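Local coordinates for magnesium and cobalt efflux protein (Bordetella parapertussis, PDB 3JTF), which probably takes part in magnesium and cobalt transport and, through the tandem CBS domains described here, binds AMP, at residues 15-20 with 109-114; 43-46 with 51-54; 77-82 with 97-102; 88-93 with 113-118. All coordinates share one frame; numbering follows the deposited sequence.

Interaction 1 (15-20 with 109-114). With AMP (adenosine monophosphate), chain F.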
# COMPACT_ATOMS: atom_id res chain seq x y z
N SER B 15 -12.40 -13.29 -10.38
CA SER B 15 -11.93 -14.62 -9.92
C SER B 15 -10.60 -14.55 -9.19
O SER B 15 -10.29 -15.43 -8.39
CB SER B 15 -11.81 -15.58 -11.10
OG SER B 15 -10.72 -15.20 -11.92
N ARG B 16 -9.85 -13.48 -9.43
CA ARG B 16 -8.53 -13.29 -8.83
C ARG B 16 -8.53 -12.38 -7.60
O ARG B 16 -7.48 -12.15 -6.98
CB ARG B 16 -7.55 -12.68 -9.85
CG ARG B 16 -7.11 -13.58 -10.99
CD ARG B 16 -5.65 -13.21 -11.46
NE ARG B 16 -5.58 -13.27 -12.91
CZ ARG B 16 -5.26 -12.26 -13.70
NH1 ARG B 16 -4.91 -11.07 -13.20
NH2 ARG B 16 -5.27 -12.45 -15.01
N MSE B 17 -9.68 -11.89 -7.19
CA MSE B 17 -9.71 -10.99 -6.05
C MSE B 17 -9.50 -11.71 -4.73
O MSE B 17 -10.06 -12.76 -4.52
CB MSE B 17 -11.02 -10.23 -6.01
CG MSE B 17 -11.24 -9.40 -7.22
SE MSE B 17 -12.90 -8.33 -7.05
CE MSE B 17 -14.16 -9.64 -6.89
N ASP B 18 -8.67 -11.13 -3.88
CA ASP B 18 -8.53 -11.60 -2.52
C ASP B 18 -9.55 -10.84 -1.70
O ASP B 18 -9.45 -9.60 -1.53
CB ASP B 18 -7.11 -11.35 -1.97
CG ASP B 18 -6.06 -12.22 -2.63
OD1 ASP B 18 -6.35 -13.41 -2.85
OD2 ASP B 18 -4.96 -11.73 -2.96
N LEU B 19 -10.54 -11.58 -1.20
CA LEU B 19 -11.68 -11.01 -0.48
C LEU B 19 -11.68 -11.50 0.91
O LEU B 19 -11.12 -12.55 1.18
CB LEU B 19 -12.98 -11.54 -1.07
CG LEU B 19 -13.23 -11.32 -2.55
CD1 LEU B 19 -14.57 -11.88 -2.99
CD2 LEU B 19 -13.19 -9.87 -2.79
N LEU B 20 -12.38 -10.79 1.80
CA LEU B 20 -12.56 -11.25 3.17
C LEU B 20 -14.06 -11.42 3.47
O LEU B 20 -14.86 -10.57 3.14
CB LEU B 20 -11.96 -10.23 4.14
CG LEU B 20 -10.43 -10.04 4.10
CD1 LEU B 20 -9.95 -8.98 5.10
CD2 LEU B 20 -9.72 -11.38 4.36
N GLY B 109 -24.17 -3.65 -13.86
CA GLY B 109 -24.04 -3.53 -12.41
C GLY B 109 -23.46 -4.76 -11.75
O GLY B 109 -23.29 -4.77 -10.55
N GLY B 110 -23.12 -5.79 -12.50
CA GLY B 110 -22.41 -6.93 -11.89
C GLY B 110 -20.97 -6.58 -11.51
O GLY B 110 -20.31 -5.81 -12.22
N ILE B 111 -20.49 -7.15 -10.41
CA ILE B 111 -19.10 -7.07 -10.00
C ILE B 111 -18.19 -7.75 -11.04
O ILE B 111 -18.32 -8.94 -11.28
CB ILE B 111 -18.82 -7.77 -8.64
CG1 ILE B 111 -19.70 -7.27 -7.46
CG2 ILE B 111 -17.37 -7.60 -8.27
CD1 ILE B 111 -19.82 -5.77 -7.32
N SER B 112 -17.28 -6.99 -11.62
CA SER B 112 -16.36 -7.49 -12.65
C SER B 112 -14.92 -7.70 -12.18
O SER B 112 -14.16 -8.44 -12.81
CB SER B 112 -16.25 -6.46 -13.79
OG SER B 112 -17.51 -6.25 -14.34
N GLY B 113 -14.51 -6.95 -11.16
CA GLY B 113 -13.10 -6.95 -10.75
C GLY B 113 -12.79 -5.83 -9.79
O GLY B 113 -13.69 -5.25 -9.18
N LEU B 114 -11.50 -5.59 -9.61
CA LEU B 114 -11.01 -4.46 -8.83
C LEU B 114 -9.83 -3.82 -9.57
O LEU B 114 -9.22 -4.41 -10.45
CB LEU B 114 -10.69 -4.86 -7.38
CG LEU B 114 -9.46 -5.71 -7.05
CD1 LEU B 114 -8.16 -4.93 -7.22
CD2 LEU B 114 -9.57 -6.27 -5.61
P AMP F . -1.08 -3.93 -3.22
O1P AMP F . -2.20 -3.38 -2.40
O2P AMP F . 0.19 -3.14 -3.16
O3P AMP F . -0.87 -5.39 -3.01
O5' AMP F . -1.51 -3.88 -4.76
C5' AMP F . -0.63 -4.47 -5.73
C4' AMP F . -1.49 -4.97 -6.85
O4' AMP F . -2.25 -6.16 -6.53
C3' AMP F . -2.54 -3.91 -7.18
O3' AMP F . -1.99 -2.84 -7.95
C2' AMP F . -3.51 -4.77 -7.91
O2' AMP F . -2.78 -5.12 -9.14
C1' AMP F . -3.61 -5.97 -6.96
N9 AMP F . -4.46 -5.97 -5.72
C8 AMP F . -4.53 -5.11 -4.66
N7 AMP F . -5.42 -5.55 -3.72
C5 AMP F . -5.89 -6.74 -4.16
C6 AMP F . -6.82 -7.77 -3.66
N6 AMP F . -7.46 -7.59 -2.50
N1 AMP F . -7.06 -8.84 -4.44
C2 AMP F . -6.43 -9.05 -5.59
N3 AMP F . -5.54 -8.18 -6.10
C4 AMP F . -5.26 -7.01 -5.44
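Asp18 N donates to N1 of the AMP adenine over 2.9 Å in an almost straight bond (N-H...acceptor angle 170°), and the preceding residue, Met17, a selenomethionine, packs against the strand that covers the base. Asp18 O in turn accepts from the amino atom N6 of AMP at 3.0 Å, so a single residue reads both polar groups of this edge of the adenine through its backbone. Leu114, from the second CBS domain, lies over the face of the base: with CG set between its backbone N and carbonyl carbon (chi1 73°), its CD2 stands 3.7 Å from AMP C6, while CD1 rests over C4 nearer the glycosidic side. Met17 and Leu114 run past each other in opposite directions, with Met17 CG 3.9 Å from Leu114 CD2. The chain of Met17 then bends at chi3 (-62°), laying SE 3.7 Å from Gly113 C and carrying CE to Ile111 CG2 at 4.0 Å, where the two side chains meet at about a right angle. Ser112 and Gly113 both face Val104, a classic beta bulge. Segment 15-20 leads from strand 12-13, in the sheet that holds 111-116, to strand 20-21, in the sheet that holds 40-44, and Met17 packs across to the second CBS domain; Pro42 of strand 40-44 also lies against Leu114, and Ile103 of strand 101-105 backs both Leu114 and Ile111.

Interaction 2 (43-46 with 51-54)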
# COMPACT_ATOMS: atom_id res chain seq x y z
N VAL B 43 -14.59 -6.66 1.22
CA VAL B 43 -15.24 -7.46 2.24
C VAL B 43 -16.64 -7.82 1.81
O VAL B 43 -17.37 -6.98 1.27
CB VAL B 43 -15.27 -6.69 3.59
CG1 VAL B 43 -16.01 -7.51 4.66
CG2 VAL B 43 -13.81 -6.38 4.04
N TYR B 44 -16.99 -9.10 1.97
CA TYR B 44 -18.35 -9.52 1.67
C TYR B 44 -19.05 -10.16 2.85
O TYR B 44 -18.46 -10.47 3.86
CB TYR B 44 -18.38 -10.46 0.46
CG TYR B 44 -17.85 -11.85 0.73
CD1 TYR B 44 -18.69 -12.86 1.17
CD2 TYR B 44 -16.50 -12.14 0.53
CE1 TYR B 44 -18.20 -14.17 1.41
CE2 TYR B 44 -16.00 -13.42 0.73
CZ TYR B 44 -16.84 -14.43 1.17
OH TYR B 44 -16.32 -15.70 1.39
N GLU B 45 -20.35 -10.36 2.68
CA GLU B 45 -21.16 -11.07 3.66
C GLU B 45 -22.16 -11.92 2.93
O GLU B 45 -22.85 -11.45 2.00
CB GLU B 45 -21.83 -10.11 4.65
CG GLU B 45 -22.49 -10.81 5.88
CD GLU B 45 -22.85 -9.80 6.97
OE1 GLU B 45 -22.75 -8.58 6.70
OE2 GLU B 45 -23.22 -10.22 8.09
N ASP B 46 -22.21 -13.19 3.33
CA ASP B 46 -23.15 -14.19 2.82
C ASP B 46 -22.94 -14.66 1.37
O ASP B 46 -23.21 -15.84 1.08
CB ASP B 46 -24.61 -13.76 3.03
CG ASP B 46 -24.98 -13.66 4.52
OD1 ASP B 46 -24.88 -14.68 5.24
OD2 ASP B 46 -25.40 -12.57 4.97
N ILE B 51 -20.66 -7.29 -1.61
CA ILE B 51 -19.57 -6.52 -1.11
C ILE B 51 -20.11 -5.43 -0.18
O ILE B 51 -21.00 -4.66 -0.57
CB ILE B 51 -18.80 -5.82 -2.25
CG1 ILE B 51 -18.18 -6.82 -3.18
CG2 ILE B 51 -17.66 -4.88 -1.68
CD1 ILE B 51 -17.19 -7.69 -2.57
N ILE B 52 -19.61 -5.39 1.04
CA ILE B 52 -20.12 -4.43 2.02
C ILE B 52 -19.07 -3.35 2.32
O ILE B 52 -19.29 -2.50 3.16
CB ILE B 52 -20.58 -5.12 3.32
CG1 ILE B 52 -19.46 -5.95 3.94
CG2 ILE B 52 -21.85 -6.02 3.07
CD1 ILE B 52 -19.65 -6.21 5.44
N GLY B 53 -17.94 -3.41 1.63
CA GLY B 53 -16.92 -2.42 1.73
C GLY B 53 -15.50 -2.93 1.55
O GLY B 53 -15.29 -4.01 1.03
N ILE B 54 -14.54 -2.10 1.97
CA ILE B 54 -13.12 -2.36 1.86
C ILE B 54 -12.47 -2.28 3.23
O ILE B 54 -12.73 -1.35 3.99
CB ILE B 54 -12.41 -1.33 0.98
CG1 ILE B 54 -13.14 -1.15 -0.35
CG2 ILE B 54 -10.89 -1.74 0.80
CD1 ILE B 54 -13.12 -2.37 -1.28
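Val43 and its partners Ile52 and Gly53 supply the backbone hydrogen bonds that join strands 40-44 and 51-56 into an antiparallel beta hairpin of the first CBS domain. Val43 N gives its proton to Gly53 O at 2.7 Å, and Ile52 N donates to Val43 O at 2.8 Å; both bonds are fairly straight, with N-H...acceptor angles of 164° and 162°. A weaker CA-H...O contact adds to them: Ile51 CA approaches Val43 O at 3.3 Å, so this carbonyl oxygen is held from two successive residues of the facing strand. Tyr44 and Ile51 form a non-hydrogen-bonded pair, and at Gly53 the backbone angles would push a CB against the carbonyl O of Ile52, which suits glycine.

Apolar packing divides between two sides of the hairpin. On one, Val43 CG1, anti to its own backbone N (chi1 178°), reaches the side chain of Ile52, the branches meeting at an angle with CG1 of each residue 3.9 Å apart. On the other, Tyr44 CB lies 4.3 Å from Ile51 CD1, a looser touch made near the base of the tyrosine instead of by its ring.

Charge enters at Glu45. Its extended chain brings OE1 to within 4.1 Å of Ile52 CD1, but the polar partner of that oxygen is Arg72, with which it forms a salt bridge. Near the turn, Glu45 O accepts from Asn50 ND2. The hairpin is therefore joined by main-chain polarity, Val43 and Ile52 bury most of the surface, and the acid is directed to a partner beyond the two strands.

Interaction 3 (77-82 with 97-102)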
# COMPACT_ATOMS: atom_id res chain seq x y z
N PRO B 77 -16.85 2.31 3.04
CA PRO B 77 -17.61 2.12 1.79
C PRO B 77 -16.66 1.99 0.58
O PRO B 77 -15.64 2.68 0.49
CB PRO B 77 -18.50 3.35 1.70
CG PRO B 77 -18.53 3.95 3.09
CD PRO B 77 -17.21 3.57 3.72
N ALA B 78 -16.99 1.07 -0.32
CA ALA B 78 -16.25 0.87 -1.54
C ALA B 78 -16.64 1.95 -2.56
O ALA B 78 -17.74 2.48 -2.54
CB ALA B 78 -16.55 -0.48 -2.09
N VAL B 79 -15.72 2.27 -3.44
CA VAL B 79 -16.05 3.05 -4.63
C VAL B 79 -16.27 2.06 -5.76
O VAL B 79 -15.39 1.24 -6.07
CB VAL B 79 -14.91 4.02 -4.95
CG1 VAL B 79 -15.28 4.94 -6.10
CG2 VAL B 79 -14.57 4.87 -3.68
N PHE B 80 -17.46 2.09 -6.35
CA PHE B 80 -17.80 1.24 -7.47
C PHE B 80 -17.69 2.04 -8.77
O PHE B 80 -18.29 3.08 -8.89
CB PHE B 80 -19.22 0.67 -7.36
CG PHE B 80 -19.40 -0.25 -6.18
CD1 PHE B 80 -19.13 -1.60 -6.30
CD2 PHE B 80 -19.84 0.24 -4.97
CE1 PHE B 80 -19.26 -2.49 -5.20
CE2 PHE B 80 -19.97 -0.60 -3.85
CZ PHE B 80 -19.67 -1.98 -3.97
N ILE B 81 -16.87 1.58 -9.71
CA ILE B 81 -16.66 2.30 -10.97
C ILE B 81 -16.99 1.41 -12.17
O ILE B 81 -16.73 0.19 -12.17
CB ILE B 81 -15.22 2.88 -11.11
CG1 ILE B 81 -14.20 1.78 -11.31
CG2 ILE B 81 -14.86 3.79 -9.87
CD1 ILE B 81 -12.75 2.26 -11.72
N PRO B 82 -17.53 2.02 -13.24
CA PRO B 82 -17.80 1.20 -14.40
C PRO B 82 -16.57 0.74 -15.16
O PRO B 82 -15.53 1.43 -15.22
CB PRO B 82 -18.65 2.13 -15.33
CG PRO B 82 -18.42 3.46 -14.87
CD PRO B 82 -18.05 3.38 -13.37
N SER B 97 -8.32 11.48 -4.34
CA SER B 97 -9.16 10.75 -3.43
C SER B 97 -8.35 10.17 -2.28
O SER B 97 -7.15 9.91 -2.43
CB SER B 97 -9.83 9.60 -4.17
OG SER B 97 -10.61 8.83 -3.29
N ARG B 98 -9.05 9.88 -1.18
CA ARG B 98 -8.47 9.02 -0.10
C ARG B 98 -8.48 7.52 -0.42
O ARG B 98 -7.84 6.75 0.28
CB ARG B 98 -9.21 9.23 1.21
CG ARG B 98 -9.10 10.63 1.75
CD ARG B 98 -10.30 10.88 2.63
NE ARG B 98 -10.17 10.30 3.95
CZ ARG B 98 -11.13 9.64 4.62
NH1 ARG B 98 -10.85 9.19 5.84
NH2 ARG B 98 -12.33 9.38 4.08
N ASN B 99 -9.22 7.11 -1.45
CA ASN B 99 -9.37 5.73 -1.86
C ASN B 99 -8.57 5.43 -3.16
O ASN B 99 -8.91 5.92 -4.23
CB ASN B 99 -10.87 5.43 -2.10
CG ASN B 99 -11.76 5.69 -0.88
OD1 ASN B 99 -11.62 5.01 0.13
ND2 ASN B 99 -12.71 6.67 -0.97
N HIS B 100 -7.56 4.56 -3.08
CA HIS B 100 -6.79 4.17 -4.26
C HIS B 100 -7.12 2.77 -4.81
O HIS B 100 -6.42 2.25 -5.68
CB HIS B 100 -5.28 4.35 -4.03
CG HIS B 100 -4.87 5.79 -3.90
ND1 HIS B 100 -3.57 6.16 -3.62
CD2 HIS B 100 -5.57 6.94 -4.00
CE1 HIS B 100 -3.49 7.48 -3.59
NE2 HIS B 100 -4.69 7.98 -3.81
N LEU B 101 -8.23 2.22 -4.34
CA LEU B 101 -8.74 0.93 -4.80
C LEU B 101 -10.21 1.10 -5.07
O LEU B 101 -10.94 1.66 -4.23
CB LEU B 101 -8.52 -0.14 -3.72
CG LEU B 101 -8.87 -1.58 -4.17
CD1 LEU B 101 -7.98 -2.69 -3.58
CD2 LEU B 101 -10.32 -1.87 -3.83
N ALA B 102 -10.66 0.63 -6.24
CA ALA B 102 -12.06 0.67 -6.60
C ALA B 102 -12.50 -0.73 -7.04
O ALA B 102 -11.70 -1.49 -7.57
CB ALA B 102 -12.32 1.70 -7.76
O HOH W 1 -13.00 2.43 -0.29
O HOH W 2 -15.12 5.81 0.46
O HOH W 3 -13.07 1.37 -2.88
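Val79 and Ala102, which lose the most surface here, meet chiefly through a carbonyl and a methyl group. Val79 O lies 3.4 Å from Ala102 CA and 3.5 Å from Ala102 CB, whereas the two CB atoms stay 4.5 Å apart, so the main chain at Val79 packs on the small Ala102. The methyl of Ala102 is also met by Ile81, whose CG2 comes to 3.9 Å with CG1 and CD1 hardly farther; three carbons of Ile81 thus stand round this methyl.

Val79 has a second neighbour in Asn99. With CG2 anti to its carbonyl carbon and CG1 anti to its backbone N (chi1 -174°), the valine turns CG2 toward the amide, 3.7 Å from Asn99 ND2. The amide's polar atoms are bridged by water to Pro77 O: one water donates both to Pro77 O and to Asn99 OD1, and another accepts from Asn99 ND2 while donating to Pro77 O. A third water accepts from Val79 N at 2.9 Å and donates to Leu101 O, linking the two backbones where they diverge. Ahead of this, Asn99 N donates to Ser97 OG at 2.9 Å, an ST turn just before strand 101-105.

Strands 80-82 and 101-105 run parallel and are joined through helix 87-96 as a beta-alpha-beta unit of the second CBS domain. Phe94 and Leu90 of that helix cover Ala102 and Ile81, and strand 111-116 flanks strand 101-105 on its other edge.

Interaction 4 (88-93 with 113-118). With AMP (adenosine monophosphate), chain F; SO4 (sulfate ion), chain H.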
# COMPACT_ATOMS: atom_id res chain seq x y z
N ASN B 88 -7.31 7.96 -17.97
CA ASN B 88 -6.78 9.29 -17.67
C ASN B 88 -7.69 9.97 -16.61
O ASN B 88 -7.19 10.64 -15.70
CB ASN B 88 -6.60 10.18 -18.92
CG ASN B 88 -5.56 9.61 -19.94
OD1 ASN B 88 -4.64 8.84 -19.58
ND2 ASN B 88 -5.72 9.99 -21.21
N VAL B 89 -9.00 9.77 -16.73
CA VAL B 89 -9.96 10.38 -15.78
C VAL B 89 -9.85 9.69 -14.43
O VAL B 89 -9.78 10.36 -13.41
CB VAL B 89 -11.39 10.29 -16.29
CG1 VAL B 89 -12.38 10.84 -15.25
CG2 VAL B 89 -11.52 11.08 -17.64
N LEU B 90 -9.74 8.37 -14.44
CA LEU B 90 -9.64 7.59 -13.20
C LEU B 90 -8.37 7.92 -12.41
O LEU B 90 -8.37 7.94 -11.16
CB LEU B 90 -9.69 6.08 -13.51
CG LEU B 90 -9.60 5.13 -12.32
CD1 LEU B 90 -10.72 5.49 -11.23
CD2 LEU B 90 -9.70 3.66 -12.77
N LEU B 91 -7.28 8.15 -13.15
CA LEU B 91 -6.04 8.58 -12.51
C LEU B 91 -6.24 9.88 -11.70
O LEU B 91 -5.80 9.97 -10.57
CB LEU B 91 -4.94 8.79 -13.54
CG LEU B 91 -3.61 9.20 -12.90
CD1 LEU B 91 -3.19 8.28 -11.74
CD2 LEU B 91 -2.51 9.25 -14.01
N ARG B 92 -6.88 10.87 -12.30
CA ARG B 92 -7.16 12.12 -11.65
C ARG B 92 -8.05 11.92 -10.44
O ARG B 92 -7.87 12.57 -9.43
CB ARG B 92 -7.85 13.09 -12.64
CG ARG B 92 -6.96 13.50 -13.82
CD ARG B 92 -7.55 14.62 -14.66
NE ARG B 92 -7.40 15.91 -13.98
CZ ARG B 92 -7.81 17.10 -14.46
NH1 ARG B 92 -8.47 17.17 -15.61
NH2 ARG B 92 -7.60 18.21 -13.75
N GLU B 93 -9.03 11.04 -10.57
CA GLU B 93 -9.95 10.70 -9.47
C GLU B 93 -9.23 10.09 -8.27
O GLU B 93 -9.34 10.58 -7.12
CB GLU B 93 -11.05 9.76 -9.96
CG GLU B 93 -12.00 9.24 -8.85
CD GLU B 93 -13.11 8.33 -9.38
OE1 GLU B 93 -13.07 7.98 -10.58
OE2 GLU B 93 -14.04 8.00 -8.61
N GLY B 113 -14.51 -6.95 -11.16
CA GLY B 113 -13.10 -6.95 -10.75
C GLY B 113 -12.79 -5.83 -9.79
O GLY B 113 -13.69 -5.25 -9.18
N LEU B 114 -11.50 -5.59 -9.61
CA LEU B 114 -11.01 -4.46 -8.83
C LEU B 114 -9.83 -3.82 -9.57
O LEU B 114 -9.22 -4.41 -10.45
CB LEU B 114 -10.69 -4.86 -7.38
CG LEU B 114 -9.46 -5.71 -7.05
CD1 LEU B 114 -8.16 -4.93 -7.22
CD2 LEU B 114 -9.57 -6.27 -5.61
N VAL B 115 -9.54 -2.59 -9.22
CA VAL B 115 -8.51 -1.83 -9.88
C VAL B 115 -7.93 -0.87 -8.86
O VAL B 115 -8.64 -0.41 -7.94
CB VAL B 115 -9.06 -1.13 -11.16
CG1 VAL B 115 -10.05 -0.06 -10.80
CG2 VAL B 115 -7.89 -0.64 -12.05
N THR B 116 -6.63 -0.62 -8.98
CA THR B 116 -5.90 0.32 -8.12
C THR B 116 -5.16 1.38 -8.92
O THR B 116 -4.96 1.24 -10.13
CB THR B 116 -4.87 -0.37 -7.17
OG1 THR B 116 -3.72 -0.80 -7.91
CG2 THR B 116 -5.49 -1.57 -6.37
N MSE B 117 -4.77 2.45 -8.22
CA MSE B 117 -4.03 3.55 -8.87
C MSE B 117 -2.74 3.07 -9.50
O MSE B 117 -2.36 3.57 -10.56
CB MSE B 117 -3.71 4.69 -7.90
CG MSE B 117 -3.32 6.02 -8.67
SE MSE B 117 -3.09 7.46 -7.37
CE MSE B 117 -1.28 6.92 -6.80
N GLU B 118 -2.08 2.11 -8.86
CA GLU B 118 -0.87 1.52 -9.41
C GLU B 118 -1.10 0.88 -10.76
O GLU B 118 -0.30 1.11 -11.68
CB GLU B 118 -0.26 0.50 -8.43
CG GLU B 118 1.10 -0.11 -8.85
CD GLU B 118 1.50 -1.32 -7.91
OE1 GLU B 118 1.64 -1.07 -6.68
OE2 GLU B 118 1.63 -2.49 -8.36
P AMP F . -1.08 -3.93 -3.22
O1P AMP F . -2.20 -3.38 -2.40
O2P AMP F . 0.19 -3.14 -3.16
O3P AMP F . -0.87 -5.39 -3.01
O5' AMP F . -1.51 -3.88 -4.76
C5' AMP F . -0.63 -4.47 -5.73
C4' AMP F . -1.49 -4.97 -6.85
O4' AMP F . -2.25 -6.16 -6.53
C3' AMP F . -2.54 -3.91 -7.18
O3' AMP F . -1.99 -2.84 -7.95
C2' AMP F . -3.51 -4.77 -7.91
O2' AMP F . -2.78 -5.12 -9.14
C1' AMP F . -3.61 -5.97 -6.96
N9 AMP F . -4.46 -5.97 -5.72
C8 AMP F . -4.53 -5.11 -4.66
N7 AMP F . -5.42 -5.55 -3.72
C5 AMP F . -5.89 -6.74 -4.16
C6 AMP F . -6.82 -7.77 -3.66
N6 AMP F . -7.46 -7.59 -2.50
N1 AMP F . -7.06 -8.84 -4.44
C2 AMP F . -6.43 -9.05 -5.59
N3 AMP F . -5.54 -8.18 -6.10
C4 AMP F . -5.26 -7.01 -5.44
S SO4 H . -2.33 1.85 -5.36
O1 SO4 H . -1.60 2.39 -4.22
O2 SO4 H . -2.06 2.58 -6.54
O3 SO4 H . -1.97 0.43 -5.50
O4 SO4 H . -3.74 1.88 -5.06
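Leu90 meets Val115 through the ends of two branches, CD2 of the leucine standing 4.2 Å from CG1 of the valine. This places helix 87-96 against strand 111-116 within the second CBS domain, a contact made wholly of aliphatic carbon.

Leu91 comes next and carries the closer touch. Its CG stands opposite the backbone N (chi1 -178°), which brings CD1 to 3.8 Å from CG of Met117, a selenomethionine whose chain passes at a slant. Leu121 and Ile124 lie beside Leu91 as well, and Val125 of the second subunit packs on it, so this leucine belongs to the dimer interface too. Met117 opens helix 117-126 of the CBS fold, with Thr116 in the N-cap position at the junction of strand and helix. There Thr116 OG1 shares a hydrogen bond of 2.7 Å with the ribose O3' of AMP, in which either could donate. The threonine methyl CG2 lies 3.9 Å from C3' of the same ribose. A sulfate ion, probably from the crystallisation liquor, sits by the same helix start: Met117 N makes a weak bond to its O4 at 3.4 Å, and Arg40 also holds it. Asp119 accepts from Thr116 N and bonds AMP through its other carboxylate oxygen, tying the cap to the nucleotide.

How the interactions relate
Interactions 1 and 4 are buried and both use strand 111-116, bonding different parts of AMP, the base through Asp18 and the ribose through Thr116. Interactions 2 and 3 are only partly buried. Interaction 2 is a hairpin of the first CBS domain made by direct backbone bonds, whereas interaction 3 joins parallel strands of the second with apolar touches and bridging waters. Strands 101-105 and 111-116 tie interactions 3 and 4 together, Ala102 N lying 2.8 Å from Val115 O in a probable hydrogen bond. Between the domains, Ile54 packs on Leu101 and Ala78, linking interactions 2 and 3. Interactions 2 and 4 do not touch and lie on opposite sides of the chain's centre.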